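Local coordinates for protein epidermin leader peptide processing serine protease EpiP (Staphylococcus aureus subsp. aureus, PDB 3QFH) that probably cleaves the leader peptide from the precursor of the lantibiotic epidermin, as a subtilisin-like serine endopeptidase, at residues N143-S148 / K199-R204; K125-D130 / D226-I231. All blocks are in the same frame, centred on the assembly; numbering follows the deposited sequence.

How the interactions relate
After the N-terminal propeptide-like region, the chain lays down strand 126-130, loops through 143-148 toward strand 149-150, and returns as strand 200-204, where interaction 1 closes a loop of about 50 residues that includes helix 177-186. Helix 213-225 follows, and at its end 226-231 comes back to 125-130, so interaction 2 closes a larger loop with interaction 1 nested inside it. Both belong to the parallel sheet of the subtilisin-like domain, in which strand 126-130 lies between 200-204 and 230-233. The two also touch directly: Tyr-203 N lies 2.7 Å from Ile-128 O, and Tyr-203 OH lies 2.5 Å from Asp-226 OD2, both probable hydrogen bonds.

Interaction 1: N143-S148 / K199-R204; sequences NFSTDS and KFTMYR
Two phenylalanines set at a steep angle mark the place where the irregular segment 143-148 meets strand 200-204. The edge of the Phe-144 ring points toward the face of Phe-200 in an offset edge-to-face pair, with planes at 70° and centroids 5.9 Å apart; the meeting atoms are Phe-144 CD2 and Phe-200 CZ. Each torsion suits the encounter: Phe-144 holds CG anti to its backbone N (chi1 -180°), whereas Phe-200 takes the crowded position between N and carbonyl carbon (chi1 74°), bringing its ring beside the Asn-143 to Phe-144 peptide. Phe-200 also packs on Ile-128 and on helix 177-186.

The backbones are bridged at this pair, which attaches the lead-in to the outermost strand 149-150 to strand 200-204 in the parallel sheet of the subtilisin-like domain. Phe-200 N donates to Asn-143 O (3.0 Å) from above the carbonyl plane, and Ser-145 N reaches Phe-200 O (2.9 Å) nearly along the C=O axis.

Beyond the bridge the segment folds into a type I turn from Ser-145 to Ser-148, and side chains take over from backbone. Ser-145 OG, anti to its own N, accepts from Asp-147 N (3.1 Å) in an ST turn. Ser-148 OG, beside its own backbone N, donates in the carbonyl plane to Ser-145 O (2.8 Å), which Ser-148 N also grips. The same hydroxyl accepts an almost straight bond from Met-202 N (2.8 Å). Thr-201 CG2 lies against the Ser-148 backbone, 3.5 Å from CA, while its OG1 is hydrogen-bonded to Asn-228 OD1.

The Ser-148 hydroxyl thus works in both directions, donor to the turn and acceptor from the strand. One buried serine thereby joins the turn to strand 200-204, just before strand 149-150 begins.

Interaction 2: K125-D130 / D226-I231; sequences KIAIID and DGNQVI
Strands 126-130 and 230-233 are parallel neighbours in the central sheet of the subtilisin-like fold, and this contact is where they start to pair, just after helix 213-225 ends in a Schellman motif at Gly-227. At the far end of strand 126-130, Asp-130 bonds through OD1 to His-177 ND1, consistent with the Asp-His pair of a subtilase catalytic triad. Ala-127 N donates to Val-230 O (2.7 Å) in a nearly straight bond that runs close to the C=O axis. The CA-H groups of Ile-126 and Ile-231 make weaker contacts with Val-230 O and Ala-127 O.

Ile-126 and Val-230 share the face beneath helix 382-400. On the other face, toward helix 213-225, Ala-127 and Ile-231 lie together, and the tip of Ile-129, CD1, meets the Ile-231 CG2 branch obliquely at 3.5 Å. Asn-228 presses its CB on Ala-127 CB (3.5 Å), and its OD1 lies 3.1 Å from Lys-125 CB. The buried amide has a partner beyond the pair: ND2 donates to Ala-223 O.

Ahead of the paired residues, one water accepts from Lys-125 N (3.0 Å) and Gln-229 N (3.0 Å) and donates to Gly-227 O (2.8 Å). A single straight peptide bond-to-bond link, Ala-127 N to Val-230 O, thus begins the pairing, while the water satisfies three backbone groups before the strands meet.

Interaction 1: N143-S148 / K199-R204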
ATOM      1  N   ASN A 143     -13.049  -3.715  14.559  1.00 27.23           N
ATOM      2  CA  ASN A 143     -12.053  -4.438  13.770  1.00 26.48           C
ATOM      3  C   ASN A 143     -10.607  -3.989  13.998  1.00 26.98           C
ATOM      4  O   ASN A 143      -9.658  -4.690  13.632  1.00 26.27           O
ATOM      5  CB  ASN A 143     -12.463  -4.407  12.287  1.00 25.16           C
ATOM      6  CG  ASN A 143     -13.719  -5.269  12.022  1.00 28.20           C
ATOM      7  OD1 ASN A 143     -14.066  -6.144  12.839  1.00 28.96           O
ATOM      8  ND2 ASN A 143     -14.371  -5.058  10.884  1.00 26.07           N
ATOM      9  N   PHE A 144     -10.446  -2.834  14.632  1.00 26.02           N
ATOM     10  CA  PHE A 144      -9.142  -2.294  14.932  1.00 27.45           C
ATOM     11  C   PHE A 144      -8.368  -3.203  15.878  1.00 28.03           C
ATOM     12  O   PHE A 144      -8.858  -3.544  16.931  1.00 27.92           O
ATOM     13  CB  PHE A 144      -9.271  -0.926  15.603  1.00 27.67           C
ATOM     14  CG  PHE A 144      -7.947  -0.310  15.938  1.00 28.79           C
ATOM     15  CD1 PHE A 144      -7.495  -0.276  17.242  1.00 28.70           C
ATOM     16  CD2 PHE A 144      -7.121   0.172  14.919  1.00 29.41           C
ATOM     17  CE1 PHE A 144      -6.261   0.270  17.541  1.00 29.18           C
ATOM     18  CE2 PHE A 144      -5.888   0.702  15.199  1.00 25.54           C
ATOM     19  CZ  PHE A 144      -5.456   0.757  16.525  1.00 29.85           C
ATOM     20  N   SER A 145      -7.154  -3.573  15.508  1.00 28.35           N
ATOM     21  CA  SER A 145      -6.320  -4.392  16.387  1.00 29.57           C
ATOM     22  C   SER A 145      -5.342  -3.517  17.173  1.00 31.81           C
ATOM     23  O   SER A 145      -4.688  -2.627  16.602  1.00 30.56           O
ATOM     24  CB  SER A 145      -5.534  -5.429  15.584  1.00 29.04           C
ATOM     25  OG  SER A 145      -4.525  -6.024  16.390  1.00 30.88           O
ATOM     26  N   THR A 146      -5.216  -3.788  18.470  1.00 33.74           N
ATOM     27  CA  THR A 146      -4.270  -3.059  19.304  1.00 36.24           C
ATOM     28  C   THR A 146      -2.808  -3.432  19.014  1.00 37.03           C
ATOM     29  O   THR A 146      -1.907  -2.883  19.614  1.00 39.24           O
ATOM     30  CB  THR A 146      -4.566  -3.220  20.793  1.00 37.12           C
ATOM     31  OG1 THR A 146      -4.515  -4.605  21.147  1.00 39.31           O
ATOM     32  CG2 THR A 146      -5.953  -2.624  21.126  1.00 35.81           C
ATOM     33  N   ASP A 147      -2.574  -4.361  18.091  1.00 37.59           N
ATOM     34  CA  ASP A 147      -1.213  -4.703  17.678  1.00 37.13           C
ATOM     35  C   ASP A 147      -0.718  -3.694  16.636  1.00 34.28           C
ATOM     36  O   ASP A 147       0.401  -3.788  16.150  1.00 34.93           O
ATOM     37  CB  ASP A 147      -1.160  -6.128  17.121  1.00 38.04           C
ATOM     38  CG  ASP A 147      -1.452  -7.174  18.181  1.00 43.03           C
ATOM     39  OD1 ASP A 147      -1.233  -6.883  19.383  1.00 50.35           O
ATOM     40  OD2 ASP A 147      -1.893  -8.291  17.822  1.00 51.69           O
ATOM     41  N   SER A 148      -1.557  -2.725  16.293  1.00 30.81           N
ATOM     42  CA  SER A 148      -1.175  -1.700  15.336  1.00 28.80           C
ATOM     43  C   SER A 148       0.058  -0.954  15.857  1.00 29.90           C
ATOM     44  O   SER A 148       0.184  -0.721  17.061  1.00 31.97           O
ATOM     45  CB  SER A 148      -2.342  -0.752  15.106  1.00 27.65           C
ATOM     46  OG  SER A 148      -3.408  -1.417  14.444  1.00 24.18           O
ATOM     47  N   LYS A 199     -10.050  -8.506  11.418  1.00 25.22           N
ATOM     48  CA  LYS A 199      -9.347  -7.453  12.129  1.00 25.02           C
ATOM     49  C   LYS A 199      -8.307  -6.880  11.182  1.00 25.72           C
ATOM     50  O   LYS A 199      -7.767  -7.603  10.318  1.00 26.64           O
ATOM     51  CB  LYS A 199      -8.624  -7.985  13.364  1.00 26.04           C
ATOM     52  CG  LYS A 199      -9.474  -8.769  14.350  1.00 30.56           C
ATOM     53  CD  LYS A 199     -10.644  -7.954  14.866  1.00 36.92           C
ATOM     54  CE  LYS A 199     -11.507  -8.787  15.813  1.00 40.70           C
ATOM     55  NZ  LYS A 199     -12.720  -8.071  16.299  1.00 42.46           N
ATOM     56  N   PHE A 200      -8.044  -5.585  11.323  1.00 24.46           N
ATOM     57  CA  PHE A 200      -7.015  -4.934  10.562  1.00 24.39           C
ATOM     58  C   PHE A 200      -6.025  -4.348  11.551  1.00 25.59           C
ATOM     59  O   PHE A 200      -6.356  -4.056  12.718  1.00 24.66           O
ATOM     60  CB  PHE A 200      -7.570  -3.877   9.602  1.00 24.70           C
ATOM     61  CG  PHE A 200      -8.027  -2.608  10.266  1.00 26.23           C
ATOM     62  CD1 PHE A 200      -7.186  -1.507  10.330  1.00 26.96           C
ATOM     63  CD2 PHE A 200      -9.301  -2.508  10.806  1.00 28.27           C
ATOM     64  CE1 PHE A 200      -7.602  -0.338  10.922  1.00 25.88           C
ATOM     65  CE2 PHE A 200      -9.730  -1.331  11.394  1.00 26.57           C
ATOM     66  CZ  PHE A 200      -8.879  -0.253  11.464  1.00 25.64           C
ATOM     67  N   THR A 201      -4.797  -4.221  11.085  1.00 25.84           N
ATOM     68  CA  THR A 201      -3.719  -3.704  11.879  1.00 28.08           C
ATOM     69  C   THR A 201      -3.146  -2.563  11.087  1.00 26.59           C
ATOM     70  O   THR A 201      -2.795  -2.736   9.922  1.00 29.00           O
ATOM     71  CB  THR A 201      -2.625  -4.761  12.096  1.00 28.61           C
ATOM     72  OG1 THR A 201      -3.208  -5.955  12.617  1.00 34.45           O
ATOM     73  CG2 THR A 201      -1.596  -4.264  13.062  1.00 30.85           C
ATOM     74  N   MET A 202      -3.048  -1.397  11.701  1.00 24.98           N
ATOM     75  CA  MET A 202      -2.521  -0.233  11.015  1.00 25.04           C
ATOM     76  C   MET A 202      -1.054  -0.084  11.351  1.00 24.41           C
ATOM     77  O   MET A 202      -0.658  -0.274  12.493  1.00 26.02           O
ATOM     78  CB  MET A 202      -3.313   1.018  11.412  1.00 24.99           C
ATOM     79  CG  MET A 202      -2.732   2.374  10.941  1.00 26.55           C
ATOM     80  SD  MET A 202      -2.598   2.570   9.162  1.00 29.63           S
ATOM     81  CE  MET A 202      -4.300   2.370   8.602  1.00 25.39           C
ATOM     82  N   TYR A 203      -0.246   0.209  10.339  1.00 23.73           N
ATOM     83  CA  TYR A 203       1.166   0.505  10.542  1.00 25.51           C
ATOM     84  C   TYR A 203       1.373   1.911  10.029  1.00 25.75           C
ATOM     85  O   TYR A 203       1.342   2.155   8.824  1.00 25.33           O
ATOM     86  CB  TYR A 203       2.065  -0.509   9.855  1.00 24.81           C
ATOM     87  CG  TYR A 203       1.937  -1.875  10.517  1.00 28.51           C
ATOM     88  CD1 TYR A 203       2.753  -2.227  11.577  1.00 31.99           C
ATOM     89  CD2 TYR A 203       0.961  -2.789  10.107  1.00 24.22           C
ATOM     90  CE1 TYR A 203       2.637  -3.469  12.194  1.00 28.83           C
ATOM     91  CE2 TYR A 203       0.829  -4.008  10.726  1.00 23.07           C
ATOM     92  CZ  TYR A 203       1.675  -4.341  11.771  1.00 28.99           C
ATOM     93  OH  TYR A 203       1.578  -5.558  12.384  1.00 32.29           O
ATOM     94  N   ARG A 204       1.563   2.837  10.962  1.00 27.33           N
ATOM     95  CA  ARG A 204       1.691   4.247  10.607  1.00 28.36           C
ATOM     96  C   ARG A 204       3.103   4.617  10.168  1.00 26.29           C
ATOM     97  O   ARG A 204       4.062   4.426  10.900  1.00 27.17           O
ATOM     98  CB  ARG A 204       1.231   5.153  11.753  1.00 27.32           C
ATOM     99  CG  ARG A 204       1.250   6.634  11.363  1.00 28.67           C
ATOM    100  CD  ARG A 204       0.517   7.509  12.381  1.00 28.69           C
ATOM    101  NE  ARG A 204       1.244   7.657  13.641  1.00 30.37           N
ATOM    102  CZ  ARG A 204       2.078   8.658  13.929  1.00 29.81           C
ATOM    103  NH1 ARG A 204       2.340   9.604  13.046  1.00 33.26           N
ATOM    104  NH2 ARG A 204       2.671   8.703  15.112  1.00 32.68           N
TER

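Interaction 2: K125-D130 / D226-I231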
ATOM      1  N   LYS A 125      -5.547 -11.540   9.420  1.00 31.21           N
ATOM      2  CA  LYS A 125      -5.288 -10.141   9.774  1.00 32.38           C
ATOM      3  C   LYS A 125      -4.806  -9.383   8.576  1.00 30.00           C
ATOM      4  O   LYS A 125      -3.842  -9.805   7.932  1.00 30.18           O
ATOM      5  CB  LYS A 125      -4.164 -10.040  10.797  1.00 34.32           C
ATOM      6  CG  LYS A 125      -4.546 -10.101  12.234  1.00 40.99           C
ATOM      7  CD  LYS A 125      -5.192 -11.374  12.651  1.00 48.03           C
ATOM      8  CE  LYS A 125      -5.023 -11.528  14.172  1.00 52.13           C
ATOM      9  NZ  LYS A 125      -5.253 -10.213  14.877  1.00 55.16           N
ATOM     10  N   ILE A 126      -5.449  -8.262   8.281  1.00 27.61           N
ATOM     11  CA  ILE A 126      -5.031  -7.430   7.190  1.00 27.89           C
ATOM     12  C   ILE A 126      -4.168  -6.284   7.766  1.00 27.33           C
ATOM     13  O   ILE A 126      -4.597  -5.571   8.669  1.00 28.54           O
ATOM     14  CB  ILE A 126      -6.231  -6.848   6.440  1.00 27.37           C
ATOM     15  CG1 ILE A 126      -7.176  -7.963   5.981  1.00 28.78           C
ATOM     16  CG2 ILE A 126      -5.767  -6.012   5.243  1.00 28.48           C
ATOM     17  CD1 ILE A 126      -8.475  -7.452   5.462  1.00 26.46           C
ATOM     18  N   ALA A 127      -2.953  -6.140   7.258  1.00 24.19           N
ATOM     19  CA  ALA A 127      -2.087  -5.072   7.682  1.00 23.79           C
ATOM     20  C   ALA A 127      -2.248  -3.972   6.673  1.00 22.98           C
ATOM     21  O   ALA A 127      -2.358  -4.221   5.453  1.00 25.07           O
ATOM     22  CB  ALA A 127      -0.630  -5.526   7.760  1.00 23.66           C
ATOM     23  N   ILE A 128      -2.333  -2.757   7.167  1.00 22.92           N
ATOM     24  CA  ILE A 128      -2.451  -1.585   6.297  1.00 22.06           C
ATOM     25  C   ILE A 128      -1.291  -0.686   6.648  1.00 22.05           C
ATOM     26  O   ILE A 128      -1.112  -0.314   7.800  1.00 23.92           O
ATOM     27  CB  ILE A 128      -3.805  -0.844   6.490  1.00 22.38           C
ATOM     28  CG1 ILE A 128      -4.978  -1.818   6.281  1.00 23.64           C
ATOM     29  CG2 ILE A 128      -3.935   0.342   5.504  1.00 22.83           C
ATOM     30  CD1 ILE A 128      -6.333  -1.237   6.673  1.00 25.75           C
ATOM     31  N   ILE A 129      -0.488  -0.348   5.653  1.00 22.80           N
ATOM     32  CA  ILE A 129       0.640   0.534   5.845  1.00 23.76           C
ATOM     33  C   ILE A 129       0.194   1.880   5.275  1.00 24.24           C
ATOM     34  O   ILE A 129       0.033   2.014   4.082  1.00 25.15           O
ATOM     35  CB  ILE A 129       1.881  -0.031   5.155  1.00 23.60           C
ATOM     36  CG1 ILE A 129       2.196  -1.401   5.767  1.00 23.67           C
ATOM     37  CG2 ILE A 129       3.056   0.936   5.286  1.00 21.22           C
ATOM     38  CD1 ILE A 129       3.314  -2.136   5.091  1.00 24.97           C
ATOM     39  N   ASP A 130      -0.045   2.864   6.137  1.00 25.79           N
ATOM     40  CA  ASP A 130      -0.590   4.132   5.655  1.00 27.92           C
ATOM     41  C   ASP A 130      -0.380   5.270   6.673  1.00 28.04           C
ATOM     42  O   ASP A 130       0.564   5.219   7.499  1.00 27.01           O
ATOM     43  CB  ASP A 130      -2.081   3.921   5.316  1.00 27.70           C
ATOM     44  CG  ASP A 130      -2.529   4.725   4.098  1.00 32.53           C
ATOM     45  OD1 ASP A 130      -2.561   5.982   4.149  1.00 31.74           O
ATOM     46  OD2 ASP A 130      -2.865   4.078   3.085  1.00 37.02           O
ATOM     47  N   ASP A 226       4.389  -9.762  12.580  1.00 31.73           N
ATOM     48  CA  ASP A 226       3.181  -9.792  13.409  1.00 33.11           C
ATOM     49  C   ASP A 226       2.137 -10.820  12.923  1.00 32.62           C
ATOM     50  O   ASP A 226       1.085 -10.950  13.527  1.00 33.66           O
ATOM     51  CB  ASP A 226       2.538  -8.396  13.494  1.00 34.34           C
ATOM     52  CG  ASP A 226       3.335  -7.409  14.369  1.00 36.39           C
ATOM     53  OD1 ASP A 226       4.293  -7.823  15.053  1.00 39.56           O
ATOM     54  OD2 ASP A 226       2.974  -6.201  14.377  1.00 39.27           O
ATOM     55  N   GLY A 227       2.418 -11.526  11.831  1.00 32.44           N
ATOM     56  CA  GLY A 227       1.523 -12.567  11.341  1.00 31.71           C
ATOM     57  C   GLY A 227       0.358 -12.111  10.481  1.00 31.18           C
ATOM     58  O   GLY A 227      -0.602 -12.857  10.302  1.00 30.89           O
ATOM     59  N   ASN A 228       0.436 -10.893   9.952  1.00 29.04           N
ATOM     60  CA  ASN A 228      -0.582 -10.382   9.033  1.00 28.85           C
ATOM     61  C   ASN A 228      -0.321 -11.004   7.688  1.00 28.23           C
ATOM     62  O   ASN A 228       0.669 -10.680   7.041  1.00 29.59           O
ATOM     63  CB  ASN A 228      -0.467  -8.872   8.884  1.00 27.57           C
ATOM     64  CG  ASN A 228      -0.725  -8.149  10.158  1.00 29.22           C
ATOM     65  OD1 ASN A 228      -1.865  -8.035  10.598  1.00 30.73           O
ATOM     66  ND2 ASN A 228       0.331  -7.611  10.753  1.00 26.64           N
ATOM     67  N   GLN A 229      -1.196 -11.878   7.236  1.00 28.14           N
ATOM     68  CA  GLN A 229      -0.962 -12.546   5.965  1.00 27.95           C
ATOM     69  C   GLN A 229      -1.281 -11.716   4.738  1.00 25.94           C
ATOM     70  O   GLN A 229      -0.896 -12.095   3.644  1.00 26.38           O
ATOM     71  CB  GLN A 229      -1.671 -13.906   5.904  1.00 28.79           C
ATOM     72  CG  GLN A 229      -0.940 -14.992   6.686  1.00 32.47           C
ATOM     73  CD  GLN A 229      -1.379 -16.375   6.271  1.00 33.58           C
ATOM     74  OE1 GLN A 229      -2.513 -16.768   6.504  1.00 35.73           O
ATOM     75  NE2 GLN A 229      -0.481 -17.114   5.634  1.00 35.12           N
ATOM     76  N   VAL A 230      -2.000 -10.614   4.903  1.00 25.31           N
ATOM     77  CA  VAL A 230      -2.260  -9.692   3.787  1.00 23.88           C
ATOM     78  C   VAL A 230      -1.750  -8.313   4.209  1.00 23.93           C
ATOM     79  O   VAL A 230      -2.106  -7.818   5.261  1.00 27.31           O
ATOM     80  CB  VAL A 230      -3.756  -9.625   3.398  1.00 24.39           C
ATOM     81  CG1 VAL A 230      -3.984  -8.613   2.244  1.00 22.75           C
ATOM     82  CG2 VAL A 230      -4.280 -11.015   3.028  1.00 21.37           C
ATOM     83  N   ILE A 231      -0.924  -7.699   3.372  1.00 23.99           N
ATOM     84  CA  ILE A 231      -0.312  -6.415   3.657  1.00 22.98           C
ATOM     85  C   ILE A 231      -0.681  -5.461   2.535  1.00 23.79           C
ATOM     86  O   ILE A 231      -0.294  -5.686   1.380  1.00 24.28           O
ATOM     87  CB  ILE A 231       1.236  -6.532   3.750  1.00 22.69           C
ATOM     88  CG1 ILE A 231       1.643  -7.547   4.820  1.00 21.54           C
ATOM     89  CG2 ILE A 231       1.840  -5.151   4.047  1.00 23.14           C
ATOM     90  CD1 ILE A 231       3.181  -7.835   4.913  1.00 20.55           C
TER
HETATM   91  O   HOH W   1      -3.113 -13.185   9.090  1.00 19.39           O